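PDB 5D1V: globin from Chloroflexus aurantiacus, which binds heme and, like other group II truncated hemoglobins, probably binds oxygen and may carry it. Local coordinates for residues V20-A25 with L93-E98. Residues are numbered along the deposited sequence; the frame is centred on the assembly and turned at random.
Sequences VDIFYA and LAALNE
Ala95 packs against Ile22 and Phe23 where two helices of this truncated globin fold meet. Helix 13-28 carries residues 20-25, and helix 82-98 ends with residues 93-98. The two segments run at 140°, closer to antiparallel than to parallel, with their axes 8.4 Å apart at closest approach. The contact is mainly apolar, and no hydrogen bond crosses it.

Ala95 is the first residue of 93-98 to make a substantial contact, and its small side chain is consistent with the close approach of the helices. Its CB lies 4.0 Å from Phe23 CB and 3.9 Å from Phe23 N, so the methyl group packs against the backbone at Phe23 as well as its side chain. Phe23 meets it with CB and not with its ring. With CG anti to the backbone N (chi1 172°), the ring leaves this methyl and makes an edge-to-face contact with Trp88, a heme-binding residue. The contact thus backs onto the wall of the heme pocket. Ile22 CG2 lies over the backbone of Ala95, 3.8 Å from its CA.

Three residues on, Glu98 crosses the outer flank of Ile22. Its first carbon meets the other branch of the isoleucine, with CB 3.8 Å from Ile22 CD1. An alanine at Ile22 would lack both branches, which would probably open a gap beside Ala95 and give the Glu98 chain more freedom to move. The Glu98 carboxylate also has a long, weak ion pair with Arg26. The extended Glu98 chain brings OE1 to the isoleucine, 3.5 Å from the methyl carbon Ile22 CG2.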
loop_
_atom_site.group_PDB
_atom_site.type_symbol
_atom_site.label_atom_id
_atom_site.label_comp_id
_atom_site.label_asym_id
_atom_site.label_seq_id
_atom_site.Cartn_x
_atom_site.Cartn_y
_atom_site.Cartn_z
ATOM N N VAL A 20 3.515 -16.633 6.780
ATOM C CA VAL A 20 3.177 -16.383 8.190
ATOM C C VAL A 20 4.439 -16.027 8.972
ATOM O O VAL A 20 4.377 -15.182 9.859
ATOM C CB VAL A 20 2.449 -17.594 8.815
ATOM C CG1 VAL A 20 2.264 -17.404 10.299
ATOM C CG2 VAL A 20 1.102 -17.803 8.144
ATOM N N ASP A 21 5.573 -16.642 8.642
ATOM C CA ASP A 21 6.837 -16.275 9.282
ATOM C C ASP A 21 7.123 -14.775 9.073
ATOM O O ASP A 21 7.535 -14.072 9.991
ATOM C CB ASP A 21 8.029 -17.084 8.742
ATOM C CG ASP A 21 8.096 -18.520 9.278
ATOM O OD1 ASP A 21 7.276 -18.927 10.124
ATOM O OD2 ASP A 21 9.009 -19.237 8.842
ATOM N N ILE A 22 6.930 -14.295 7.857
ATOM C CA ILE A 22 7.293 -12.923 7.524
ATOM C C ILE A 22 6.311 -11.977 8.222
ATOM O O ILE A 22 6.683 -10.935 8.782
ATOM C CB ILE A 22 7.321 -12.737 6.008
ATOM C CG1 ILE A 22 8.508 -13.499 5.424
ATOM C CG2 ILE A 22 7.465 -11.259 5.640
ATOM C CD1 ILE A 22 8.435 -13.636 3.899
ATOM N N PHE A 23 5.043 -12.363 8.192
ATOM C CA PHE A 23 3.978 -11.563 8.779
ATOM C C PHE A 23 4.240 -11.436 10.282
ATOM O O PHE A 23 4.248 -10.335 10.812
ATOM C CB PHE A 23 2.618 -12.187 8.496
ATOM C CG PHE A 23 1.492 -11.533 9.226
ATOM C CD1 PHE A 23 1.024 -10.304 8.809
ATOM C CD2 PHE A 23 0.907 -12.130 10.325
ATOM C CE1 PHE A 23 -0.010 -9.683 9.455
ATOM C CE2 PHE A 23 -0.145 -11.496 10.997
ATOM C CZ PHE A 23 -0.588 -10.267 10.553
ATOM N N TYR A 24 4.487 -12.556 10.957
ATOM C CA TYR A 24 4.648 -12.519 12.406
ATOM C C TYR A 24 5.917 -11.781 12.832
ATOM O O TYR A 24 5.928 -11.117 13.871
ATOM C CB TYR A 24 4.612 -13.935 12.972
ATOM C CG TYR A 24 3.258 -14.229 13.577
ATOM C CD1 TYR A 24 2.181 -14.590 12.791
ATOM C CD2 TYR A 24 3.054 -14.102 14.934
ATOM C CE1 TYR A 24 0.938 -14.822 13.336
ATOM C CE2 TYR A 24 1.830 -14.336 15.496
ATOM C CZ TYR A 24 0.759 -14.690 14.694
ATOM O OH TYR A 24 -0.464 -14.936 15.268
ATOM N N ALA A 25 6.966 -11.845 12.018
ATOM C CA ALA A 25 8.185 -11.098 12.332
ATOM C C ALA A 25 7.878 -9.606 12.380
ATOM O O ALA A 25 8.360 -8.873 13.264
ATOM C CB ALA A 25 9.291 -11.388 11.302
ATOM N N LEU A 93 0.125 -7.713 3.446
ATOM C CA LEU A 93 0.426 -7.492 2.041
ATOM C C LEU A 93 1.930 -7.599 1.769
ATOM O O LEU A 93 2.342 -8.151 0.746
ATOM C CB LEU A 93 -0.124 -6.140 1.596
ATOM C CG LEU A 93 -1.646 -6.105 1.698
ATOM C CD1 LEU A 93 -2.168 -4.783 1.129
ATOM C CD2 LEU A 93 -2.327 -7.278 1.028
ATOM N N ALA A 94 2.755 -7.074 2.667
ATOM C CA ALA A 94 4.199 -7.195 2.497
ATOM C C ALA A 94 4.613 -8.657 2.514
ATOM O O ALA A 94 5.473 -9.078 1.734
ATOM C CB ALA A 94 4.935 -6.415 3.580
ATOM N N ALA A 95 3.999 -9.445 3.388
ATOM C CA ALA A 95 4.364 -10.854 3.502
ATOM C C ALA A 95 4.067 -11.607 2.186
ATOM O O ALA A 95 4.877 -12.430 1.762
ATOM C CB ALA A 95 3.640 -11.493 4.676
ATOM N N LEU A 96 2.919 -11.329 1.550
ATOM C CA LEU A 96 2.600 -11.923 0.245
ATOM C C LEU A 96 3.643 -11.582 -0.789
ATOM O O LEU A 96 4.079 -12.433 -1.567
ATOM C CB LEU A 96 1.255 -11.439 -0.255
ATOM C CG LEU A 96 0.051 -11.851 0.581
ATOM C CD1 LEU A 96 -1.189 -11.250 -0.084
ATOM C CD2 LEU A 96 -0.076 -13.381 0.692
ATOM N N ASN A 97 4.043 -10.327 -0.804
ATOM C CA ASN A 97 5.052 -9.899 -1.770
ATOM C C ASN A 97 6.416 -10.541 -1.501
ATOM O O ASN A 97 7.046 -11.068 -2.421
ATOM C CB ASN A 97 5.135 -8.378 -1.776
ATOM C CG ASN A 97 3.901 -7.736 -2.416
ATOM O OD1 ASN A 97 2.761 -8.180 -2.203
ATOM N ND2 ASN A 97 4.129 -6.707 -3.227
ATOM N N GLU A 98 6.862 -10.538 -0.243
ATOM C CA GLU A 98 8.161 -11.089 0.115
ATOM C C GLU A 98 8.221 -12.621 0.022
ATOM O O GLU A 98 9.276 -13.160 -0.264
ATOM C CB GLU A 98 8.544 -10.625 1.511
ATOM C CG GLU A 98 8.788 -9.144 1.552
ATOM C CD GLU A 98 9.263 -8.660 2.907
ATOM O OE1 GLU A 98 9.816 -9.467 3.681
ATOM O OE2 GLU A 98 9.085 -7.460 3.179
#